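Local coordinates for myroilysin (Myroides profundi, PDB 5CZW), which is an astacin-family (M12A) metallopeptidase that probably cleaves proteins with the help of a zinc ion and is kept latent by its own propeptide, at residues A[99-104]-A[115-120]; A[134-139]-A[200-205]; A[144-149]-A[191-196]. The protein carries 1 engineered substitution. All blocks are in the same frame, centred on the assembly; numbering follows the deposited sequence.

How the interactions relate
Along the chain, interaction 1 comes first and closes before the others open; interaction 3 is nested within the loop closed by interaction 2. Their centres lie about 12 Å apart for interactions 1 and 2, about 11 Å for 2 and 3, and about 18 Å for 1 and 3. Interaction 1 pairs strands 100-101 and 117-118 at one edge of the sheet, packed against helix 128-143, which carries 134-139 of interaction 2. That helix ends just before 144-149, and backbone bonds between Glu148 and both Met203 and Tyr205 connect interactions 2 and 3. Interactions 2 and 3 supply zinc ligands His137 and His147, and interaction 1 lies beside propeptide ligand Cys23; together they border the metal.

Interaction 1. Residues A[99-104]-A[115-120]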
loop_
_atom_site.group_PDB
_atom_site.type_symbol
_atom_site.label_atom_id
_atom_site.label_comp_id
_atom_site.label_asym_id
_atom_site.label_seq_id
_atom_site.Cartn_x
_atom_site.Cartn_y
_atom_site.Cartn_z
ATOM N N SER A 99 0.389 -5.365 3.009
ATOM C CA SER A 99 0.823 -3.957 3.070
ATOM C C SER A 99 -0.264 -3.181 2.416
ATOM O O SER A 99 -0.965 -3.665 1.499
ATOM C CB SER A 99 2.159 -3.749 2.297
ATOM O OG SER A 99 3.260 -4.436 2.870
ATOM N N TYR A 100 -0.436 -1.932 2.864
ATOM C CA TYR A 100 -1.578 -1.115 2.473
ATOM C C TYR A 100 -1.431 0.288 2.935
ATOM O O TYR A 100 -0.711 0.537 3.912
ATOM C CB TYR A 100 -2.920 -1.730 3.076
ATOM C CG TYR A 100 -3.022 -2.075 4.545
ATOM C CD1 TYR A 100 -3.298 -1.114 5.514
ATOM C CD2 TYR A 100 -2.725 -3.355 4.966
ATOM C CE1 TYR A 100 -3.357 -1.451 6.823
ATOM C CE2 TYR A 100 -2.797 -3.712 6.292
ATOM C CZ TYR A 100 -3.071 -2.773 7.224
ATOM O OH TYR A 100 -3.144 -3.040 8.581
ATOM N N SER A 101 -2.244 1.163 2.329
ATOM C CA SER A 101 -2.440 2.560 2.815
ATOM C C SER A 101 -3.806 3.038 2.351
ATOM O O SER A 101 -4.246 2.749 1.224
ATOM C CB SER A 101 -1.389 3.518 2.245
ATOM O OG SER A 101 -1.576 4.846 2.678
ATOM N N TYR A 102 -4.452 3.816 3.208
ATOM C CA TYR A 102 -5.579 4.590 2.745
ATOM C C TYR A 102 -5.135 5.547 1.689
ATOM O O TYR A 102 -3.971 5.925 1.596
ATOM C CB TYR A 102 -6.330 5.256 3.927
ATOM C CG TYR A 102 -6.856 4.247 4.903
ATOM C CD1 TYR A 102 -8.052 3.543 4.622
ATOM C CD2 TYR A 102 -6.163 3.908 6.079
ATOM C CE1 TYR A 102 -8.494 2.576 5.460
ATOM C CE2 TYR A 102 -6.597 2.892 6.896
ATOM C CZ TYR A 102 -7.813 2.286 6.620
ATOM O OH TYR A 102 -8.298 1.302 7.439
ATOM N N LEU A 103 -6.064 5.988 0.866
ATOM C CA LEU A 103 -5.732 6.876 -0.212
ATOM C C LEU A 103 -5.719 8.364 0.094
ATOM O O LEU A 103 -6.719 8.922 0.382
ATOM C CB LEU A 103 -6.725 6.708 -1.337
ATOM C CG LEU A 103 -6.768 5.325 -1.942
ATOM C CD1 LEU A 103 -7.729 5.265 -3.112
ATOM C CD2 LEU A 103 -5.402 4.911 -2.451
ATOM N N GLY A 104 -4.557 8.971 -0.040
ATOM C CA GLY A 104 -4.509 10.410 0.079
ATOM C C GLY A 104 -5.030 10.913 1.430
ATOM O O GLY A 104 -4.782 10.319 2.474
ATOM N N GLU A 115 -3.997 2.577 12.570
ATOM C CA GLU A 115 -3.019 2.930 11.568
ATOM C C GLU A 115 -3.607 3.368 10.279
ATOM O O GLU A 115 -4.765 3.041 9.926
ATOM C CB GLU A 115 -2.132 1.714 11.301
ATOM C CG GLU A 115 -2.733 0.624 10.413
ATOM C CD GLU A 115 -3.679 -0.329 11.090
ATOM O OE1 GLU A 115 -4.172 -0.004 12.211
ATOM O OE2 GLU A 115 -3.943 -1.386 10.493
ATOM N N THR A 116 -2.825 4.167 9.509
ATOM C CA THR A 116 -3.262 4.568 8.191
ATOM C C THR A 116 -2.478 3.821 7.040
ATOM O O THR A 116 -2.847 3.934 5.851
ATOM C CB THR A 116 -3.149 6.069 7.907
ATOM O OG1 THR A 116 -1.755 6.399 7.689
ATOM C CG2 THR A 116 -3.778 6.840 9.027
ATOM N N MET A 117 -1.397 3.148 7.447
ATOM C CA MET A 117 -0.528 2.423 6.516
ATOM C C MET A 117 0.083 1.228 7.272
ATOM O O MET A 117 0.372 1.328 8.478
ATOM C CB MET A 117 0.606 3.346 6.085
ATOM C CG MET A 117 1.560 2.744 5.044
ATOM S SD MET A 117 2.862 3.887 4.484
ATOM C CE MET A 117 1.932 5.211 3.725
ATOM N N ASN A 118 0.352 0.112 6.578
ATOM C CA ASN A 118 1.028 -1.046 7.200
ATOM C C ASN A 118 2.010 -1.619 6.151
ATOM O O ASN A 118 1.720 -1.695 5.004
ATOM C CB ASN A 118 0.049 -2.111 7.580
ATOM C CG ASN A 118 0.662 -3.216 8.414
ATOM O OD1 ASN A 118 1.121 -2.943 9.542
ATOM N ND2 ASN A 118 0.818 -4.432 7.854
ATOM N N PHE A 119 3.158 -2.052 6.665
ATOM C CA PHE A 119 4.100 -2.844 5.897
ATOM C C PHE A 119 4.114 -4.231 6.557
ATOM O O PHE A 119 4.504 -4.371 7.708
ATOM C CB PHE A 119 5.426 -2.174 5.996
ATOM C CG PHE A 119 5.498 -0.931 5.175
ATOM C CD1 PHE A 119 5.372 -1.003 3.803
ATOM C CD2 PHE A 119 5.527 0.280 5.775
ATOM C CE1 PHE A 119 5.403 0.186 3.075
ATOM C CE2 PHE A 119 5.551 1.475 5.091
ATOM C CZ PHE A 119 5.477 1.430 3.718
ATOM N N GLY A 120 3.680 -5.190 5.775
ATOM C CA GLY A 120 3.461 -6.523 6.321
ATOM C C GLY A 120 4.579 -7.533 6.253
ATOM O O GLY A 120 4.351 -8.661 6.731
HETATM O O HOH W 1 -1.548 6.698 5.022
HETATM O O HOH W 2 -7.132 1.634 10.077
#
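Tyr100 lays one face of its phenol ring over CB of Asn118, its partner in a hydrogen-bonded antiparallel pair. The contact is tight: Tyr100 CZ comes within 3.2 Å of Asn118 CB, a CH-pi approach displaced toward the ring's rim. Both side chains leave the sheet on the same face, and Tyr100 CG, set between the backbone N and the carbonyl carbon (chi1 51°), starts the ring across toward the partner strand. Two backbone bonds, from Tyr100 N to Asn118 O (3.0 Å) and from Asn118 N to Tyr100 O (2.9 Å), lock the strands together. At the ring's edge, Tyr100 OH donates to the anti lone pair of Glu115 OE2 at 2.7 Å, and Tyr170 OH binds the same oxygen. Asn118 is fixed in turn, its OD1 by Thr92 and Thr94 and its ND2 by Gly98 O. On the opposite face of the sheet, where Ser101 and Met117 lie, Met117 CE is 3.7 Å from Ser101 OG. The backbone of Ser99 also bonds to Val22 and Lys24, which flank the zinc ligand Cys23.

Toward Tyr102 the packing gives way to water. Tyr102 N still reaches Thr116 O (3.1 Å), but one water joins Ser101 OG to Thr116 OG1, which also bonds the backbone N of Arg90, and a second accepts from Tyr102 OH and donates to Glu115 O. An alanine at Tyr100 would probably leave Asn118 CB without its aromatic cover and Glu115 OE2 with one hydroxyl partner fewer. Gripped by two tyrosine hydroxyls, the Glu115 carboxylate is likely to remain ionised.

Interaction 2. Residues A[134-139]-A[200-205]; sequences TVIHEF and QSIMHY. With ZN (zinc ion), chain B.
His137 points ND1 at the carbonyl oxygen of Ile202 and NE2 at the zinc ion, so the imidazole is held at two corners. The bond from His137 ND1 to Ile202 O is short, 2.7 Å, and nearly straight at 166°. Ile202 O lies in the plane of the ring at its edge, though the donor is tilted from the plane of the carbonyl. His137 CG is anti to the backbone N (chi1 -176°), which carries the ring off the helix toward the 200-205 turn. His137 NE2 meets the zinc ion at 2.3 Å; His141, His147 and Cys23 complete the site.

Met203 lies against one face of the same ring. Its chain, bent at chi2 and chi3, brings CE over the centre of that face, with Met203 CE 4.0 Å from the centroid of the His137 ring, a CH-pi contact. The sulfur also sits over that face, farther from the normal, giving a Met-aromatic contact. Met203 CE reaches the helix backbone too, 3.4 Å from His137 O. Beside this, Ile136 and Ile202 cross at about a right angle, with Ile136 CG2 touching Ile202 CG1 at 3.8 Å.

The loop is shaped by a type I turn from Ser201 to His204 and by an ST turn in which Ser201 OG accepts from Met203 N at 3.0 Å; Asp228 bonds both Ser201 OG and Ile202 N. A tight turn placing a methionine against a histidine of a zinc-binding HExxH helix is the Met-turn, the hallmark of the metzincins.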
loop_
_atom_site.group_PDB
_atom_site.type_symbol
_atom_site.label_atom_id
_atom_site.label_comp_id
_atom_site.label_asym_id
_atom_site.label_seq_id
_atom_site.Cartn_x
_atom_site.Cartn_y
_atom_site.Cartn_z
ATOM N N THR A 134 8.154 -1.410 -2.292
ATOM C CA THR A 134 6.922 -1.477 -1.451
ATOM C C THR A 134 6.710 -0.107 -0.700
ATOM O O THR A 134 5.551 0.391 -0.601
ATOM C CB THR A 134 6.978 -2.670 -0.538
ATOM O OG1 THR A 134 6.831 -3.853 -1.352
ATOM C CG2 THR A 134 5.863 -2.636 0.550
ATOM N N VAL A 135 7.812 0.544 -0.279
ATOM C CA VAL A 135 7.661 1.809 0.425
ATOM C C VAL A 135 7.168 2.869 -0.569
ATOM O O VAL A 135 6.172 3.584 -0.312
ATOM C CB VAL A 135 8.931 2.287 1.129
ATOM C CG1 VAL A 135 8.751 3.664 1.696
ATOM C CG2 VAL A 135 9.273 1.278 2.202
ATOM N N ILE A 136 7.844 3.034 -1.696
ATOM C CA ILE A 136 7.416 4.042 -2.656
ATOM C C ILE A 136 5.982 3.756 -3.087
ATOM O O ILE A 136 5.202 4.674 -3.148
ATOM C CB ILE A 136 8.371 4.128 -3.879
ATOM C CG1 ILE A 136 9.772 4.459 -3.356
ATOM C CG2 ILE A 136 7.914 5.150 -4.893
ATOM C CD1 ILE A 136 10.786 4.748 -4.418
ATOM N N HIS A 137 5.655 2.512 -3.336
ATOM C CA HIS A 137 4.282 2.169 -3.701
ATOM C C HIS A 137 3.196 2.605 -2.671
ATOM O O HIS A 137 2.236 3.247 -3.010
ATOM C CB HIS A 137 4.243 0.686 -3.946
ATOM C CG HIS A 137 2.938 0.175 -4.424
ATOM N ND1 HIS A 137 2.719 -0.039 -5.748
ATOM C CD2 HIS A 137 1.840 -0.259 -3.779
ATOM C CE1 HIS A 137 1.532 -0.523 -5.920
ATOM N NE2 HIS A 137 1.005 -0.723 -4.743
ATOM N N GLU A 138 3.414 2.227 -1.431
ATOM C CA GLU A 138 2.446 2.593 -0.409
ATOM C C GLU A 138 2.359 4.040 -0.202
ATOM O O GLU A 138 1.250 4.577 0.012
ATOM C CB GLU A 138 2.709 1.842 0.935
ATOM C CG GLU A 138 2.526 0.302 0.899
ATOM C CD GLU A 138 1.222 -0.208 0.267
ATOM O OE1 GLU A 138 0.211 0.491 0.242
ATOM O OE2 GLU A 138 1.271 -1.417 -0.207
ATOM N N PHE A 139 3.521 4.757 -0.273
ATOM C CA PHE A 139 3.465 6.225 -0.222
ATOM C C PHE A 139 2.800 6.881 -1.413
ATOM O O PHE A 139 2.193 7.988 -1.305
ATOM C CB PHE A 139 4.835 6.813 0.195
ATOM C CG PHE A 139 5.032 6.810 1.697
ATOM C CD1 PHE A 139 5.573 5.654 2.316
ATOM C CD2 PHE A 139 4.635 7.818 2.540
ATOM C CE1 PHE A 139 5.713 5.575 3.731
ATOM C CE2 PHE A 139 4.844 7.749 3.938
ATOM C CZ PHE A 139 5.373 6.607 4.510
ATOM N N GLN A 200 5.803 0.401 -16.484
ATOM C CA GLN A 200 6.859 0.647 -15.560
ATOM C C GLN A 200 6.443 1.272 -14.228
ATOM O O GLN A 200 7.306 1.471 -13.384
ATOM C CB GLN A 200 7.801 1.639 -16.231
ATOM C CG GLN A 200 8.560 0.995 -17.389
ATOM C CD GLN A 200 9.976 0.610 -17.001
ATOM O OE1 GLN A 200 10.229 -0.501 -16.497
ATOM N NE2 GLN A 200 10.932 1.550 -17.229
ATOM N N SER A 201 5.182 1.663 -14.108
ATOM C CA SER A 201 4.723 2.400 -12.958
ATOM C C SER A 201 4.960 1.667 -11.647
ATOM O O SER A 201 4.763 0.450 -11.525
ATOM C CB SER A 201 3.266 2.796 -13.056
ATOM O OG SER A 201 2.863 3.536 -11.888
ATOM N N ILE A 202 5.397 2.425 -10.651
ATOM C CA ILE A 202 5.582 1.866 -9.340
ATOM C C ILE A 202 4.199 1.442 -8.771
ATOM O O ILE A 202 4.150 0.642 -7.894
ATOM C CB ILE A 202 6.231 2.925 -8.436
ATOM C CG1 ILE A 202 6.684 2.323 -7.172
ATOM C CG2 ILE A 202 5.234 4.023 -8.140
ATOM C CD1 ILE A 202 7.959 1.586 -7.269
ATOM N N MET A 203 3.121 2.018 -9.345
ATOM C CA MET A 203 1.751 1.770 -8.892
ATOM C C MET A 203 1.100 0.492 -9.436
ATOM O O MET A 203 -0.053 0.198 -9.133
ATOM C CB MET A 203 0.843 3.032 -9.013
ATOM C CG MET A 203 1.261 4.242 -8.163
ATOM S SD MET A 203 1.780 3.847 -6.490
ATOM C CE MET A 203 0.240 3.270 -5.757
ATOM N N HIS A 204 1.830 -0.257 -10.247
ATOM C CA HIS A 204 1.238 -1.479 -10.810
ATOM C C HIS A 204 0.854 -2.402 -9.695
ATOM O O HIS A 204 1.502 -2.453 -8.729
ATOM C CB HIS A 204 2.061 -2.169 -11.937
ATOM C CG HIS A 204 1.677 -1.729 -13.313
ATOM N ND1 HIS A 204 0.599 -2.257 -13.995
ATOM C CD2 HIS A 204 2.164 -0.734 -14.091
ATOM C CE1 HIS A 204 0.480 -1.648 -15.151
ATOM N NE2 HIS A 204 1.401 -0.705 -15.225
ATOM N N TYR A 205 -0.234 -3.109 -9.889
ATOM C CA TYR A 205 -0.807 -4.040 -8.887
ATOM C C TYR A 205 -0.205 -5.411 -9.040
ATOM O O TYR A 205 -0.266 -6.056 -10.114
ATOM C CB TYR A 205 -2.317 -4.126 -9.157
ATOM C CG TYR A 205 -3.026 -5.028 -8.255
ATOM C CD1 TYR A 205 -3.093 -4.755 -6.945
ATOM C CD2 TYR A 205 -3.819 -6.002 -8.746
ATOM C CE1 TYR A 205 -3.787 -5.554 -6.073
ATOM C CE2 TYR A 205 -4.453 -6.876 -7.923
ATOM C CZ TYR A 205 -4.497 -6.620 -6.567
ATOM O OH TYR A 205 -5.223 -7.435 -5.700
HETATM ZN ZN ZN B . -1.088 -0.921 -3.784
#

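Interaction 3. Residues A[144-149]-A[191-196]. With ZN (zinc ion), chain B.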
loop_
_atom_site.group_PDB
_atom_site.type_symbol
_atom_site.label_atom_id
_atom_site.label_comp_id
_atom_site.label_asym_id
_atom_site.label_seq_id
_atom_site.Cartn_x
_atom_site.Cartn_y
_atom_site.Cartn_z
ATOM N N GLY A 144 -2.364 9.725 -2.964
ATOM C CA GLY A 144 -3.609 9.593 -3.652
ATOM C C GLY A 144 -3.641 8.768 -4.904
ATOM O O GLY A 144 -4.697 8.684 -5.588
ATOM N N MET A 145 -2.557 8.108 -5.209
ATOM C CA MET A 145 -2.554 7.284 -6.391
ATOM C C MET A 145 -3.246 5.955 -6.191
ATOM O O MET A 145 -3.169 5.421 -5.150
ATOM C CB MET A 145 -1.128 7.061 -6.825
ATOM C CG MET A 145 -0.590 8.371 -7.437
ATOM S SD MET A 145 0.957 8.231 -8.251
ATOM C CE MET A 145 0.476 7.546 -9.820
ATOM N N ILE A 146 -3.916 5.477 -7.236
ATOM C CA ILE A 146 -4.537 4.177 -7.240
ATOM C C ILE A 146 -3.638 3.162 -7.975
ATOM O O ILE A 146 -2.638 3.534 -8.586
ATOM C CB ILE A 146 -5.963 4.299 -7.822
ATOM C CG1 ILE A 146 -5.872 4.639 -9.308
ATOM C CG2 ILE A 146 -6.794 5.225 -6.938
ATOM C CD1 ILE A 146 -7.218 4.583 -10.044
ATOM N N HIS A 147 -4.032 1.880 -7.922
ATOM C CA HIS A 147 -3.369 0.929 -8.679
ATOM C C HIS A 147 -3.438 1.105 -10.200
ATOM O O HIS A 147 -4.502 1.352 -10.771
ATOM C CB HIS A 147 -3.923 -0.455 -8.370
ATOM C CG HIS A 147 -3.443 -0.995 -7.048
ATOM N ND1 HIS A 147 -4.286 -1.588 -6.141
ATOM C CD2 HIS A 147 -2.239 -0.911 -6.410
ATOM C CE1 HIS A 147 -3.625 -1.896 -5.046
ATOM N NE2 HIS A 147 -2.386 -1.583 -5.242
ATOM N N GLU A 148 -2.338 0.840 -10.836
ATOM C CA GLU A 148 -2.312 0.548 -12.308
ATOM C C GLU A 148 -2.450 -0.935 -12.507
ATOM O O GLU A 148 -1.718 -1.693 -11.905
ATOM C CB GLU A 148 -0.967 0.978 -12.900
ATOM C CG GLU A 148 -0.764 2.507 -12.870
ATOM C CD GLU A 148 -1.690 3.234 -13.849
ATOM O OE1 GLU A 148 -1.878 2.778 -15.046
ATOM O OE2 GLU A 148 -2.329 4.223 -13.392
ATOM N N HIS A 149 -3.450 -1.366 -13.265
ATOM C CA HIS A 149 -3.659 -2.804 -13.486
ATOM C C HIS A 149 -4.022 -2.977 -14.956
ATOM O O HIS A 149 -4.993 -2.451 -15.399
ATOM C CB HIS A 149 -4.771 -3.292 -12.626
ATOM C CG HIS A 149 -5.204 -4.666 -12.970
ATOM N ND1 HIS A 149 -4.409 -5.764 -12.751
ATOM C CD2 HIS A 149 -6.358 -5.121 -13.487
ATOM C CE1 HIS A 149 -5.047 -6.852 -13.164
ATOM N NE2 HIS A 149 -6.242 -6.480 -13.601
ATOM N N GLN A 191 -7.374 -0.886 -15.009
ATOM C CA GLN A 191 -7.539 0.231 -14.095
ATOM C C GLN A 191 -6.311 1.131 -14.257
ATOM O O GLN A 191 -5.196 0.644 -14.264
ATOM C CB GLN A 191 -7.551 -0.247 -12.638
ATOM C CG GLN A 191 -8.636 -1.210 -12.238
ATOM C CD GLN A 191 -9.783 -0.468 -11.578
ATOM O OE1 GLN A 191 -9.533 0.552 -10.856
ATOM N NE2 GLN A 191 -11.041 -0.981 -11.750
ATOM N N THR A 192 -6.514 2.437 -14.440
ATOM C CA THR A 192 -5.381 3.340 -14.668
ATOM C C THR A 192 -5.723 4.768 -14.344
ATOM O O THR A 192 -6.879 5.184 -14.511
ATOM C CB THR A 192 -4.949 3.345 -16.146
ATOM O OG1 THR A 192 -3.723 4.056 -16.309
ATOM C CG2 THR A 192 -6.054 3.960 -17.069
ATOM N N GLN A 193 -4.693 5.518 -13.987
ATOM C CA GLN A 193 -4.837 6.975 -13.856
ATOM C C GLN A 193 -4.062 7.719 -14.923
ATOM O O GLN A 193 -4.009 8.977 -14.933
ATOM C CB GLN A 193 -4.489 7.436 -12.430
ATOM C CG GLN A 193 -3.050 7.248 -12.026
ATOM C CD GLN A 193 -2.971 6.541 -10.683
ATOM O OE1 GLN A 193 -3.471 7.048 -9.642
ATOM N NE2 GLN A 193 -2.288 5.363 -10.678
ATOM N N TYR A 194 -3.527 6.968 -15.860
ATOM C CA TYR A 194 -2.707 7.512 -16.910
ATOM C C TYR A 194 -3.381 7.435 -18.297
ATOM O O TYR A 194 -4.291 6.628 -18.564
ATOM C CB TYR A 194 -1.383 6.797 -16.929
ATOM C CG TYR A 194 -0.524 6.882 -15.659
ATOM C CD1 TYR A 194 -0.637 7.909 -14.770
ATOM C CD2 TYR A 194 0.389 5.894 -15.376
ATOM C CE1 TYR A 194 0.164 7.981 -13.648
ATOM C CE2 TYR A 194 1.219 5.966 -14.257
ATOM C CZ TYR A 194 1.129 7.034 -13.417
ATOM O OH TYR A 194 1.929 7.098 -12.264
ATOM N N SER A 195 -2.948 8.336 -19.173
ATOM C CA SER A 195 -3.581 8.448 -20.472
ATOM C C SER A 195 -3.133 7.208 -21.220
ATOM O O SER A 195 -3.954 6.373 -21.613
ATOM C CB SER A 195 -3.138 9.721 -21.164
ATOM O OG SER A 195 -1.746 9.663 -21.356
ATOM N N ALA A 196 -1.814 7.079 -21.351
ATOM C CA ALA A 196 -1.190 5.868 -21.846
ATOM C C ALA A 196 -0.835 4.984 -20.662
ATOM O O ALA A 196 -0.560 5.476 -19.569
ATOM C CB ALA A 196 0.063 6.218 -22.629
HETATM ZN ZN ZN B . -1.088 -0.921 -3.784
HETATM O O HOH W 3 -5.066 9.122 -8.807
HETATM O O HOH W 4 -7.436 0.665 -9.629
#
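Gln193 turns its side-chain amide to the backbone of Ile146 and pairs with both its polar groups. Gln193 OE1 accepts from Ile146 N at 2.9 Å, on a lone pair in the amide plane, while Gln193 NE2 donates to Ile146 O at 2.8 Å from well above the plane of that carbonyl. In this way a side chain mimics a neighbouring strand. A water donating to Gln193 OE1 and to Gly144 O extends the pairing toward the end of the preceding helix.

The Glu148 carboxylate, on a chain bent at chi2 (-70°), gathers a second set of polar bonds. Glu148 OE1 takes the hydroxyl of Thr192 on its syn lone pair, 2.6 Å from Thr192 OG1. Glu148 OE2 is gripped twice, on its syn side by Gln193 N (2.8 Å, 175°) and on its anti side by Gln193 NE2 (2.9 Å). These three donors probably stabilise a negative charge. Thr192 OG1 also accepts from Tyr194 N in an ST turn, which positions the hydroxyl that serves Glu148.

Backbone pairing is confined to a single antiparallel bridge, with His149 N to Gln191 O at 2.8 Å and Gln191 N to His149 O at 2.9 Å.

The one stacked contact across the segments sets the Glu148 carboxylate nearly flat over one face of Tyr194, the planes 14° apart and OE2 offset toward the rim. Tyr194 OH is taken up by Asp228.

The 144-149 segment leaves helix 128-143 through a Schellman motif at Gly144 and carries the third histidine and following glutamate of the astacin zinc signature: His147 NE2 binds the zinc ion, and Tyr187 OH bonds its ND1. The 191-196 loop follows helix 178-184, and Phe231 of helix 231-235 packs against Met145, Gln193 and Tyr194.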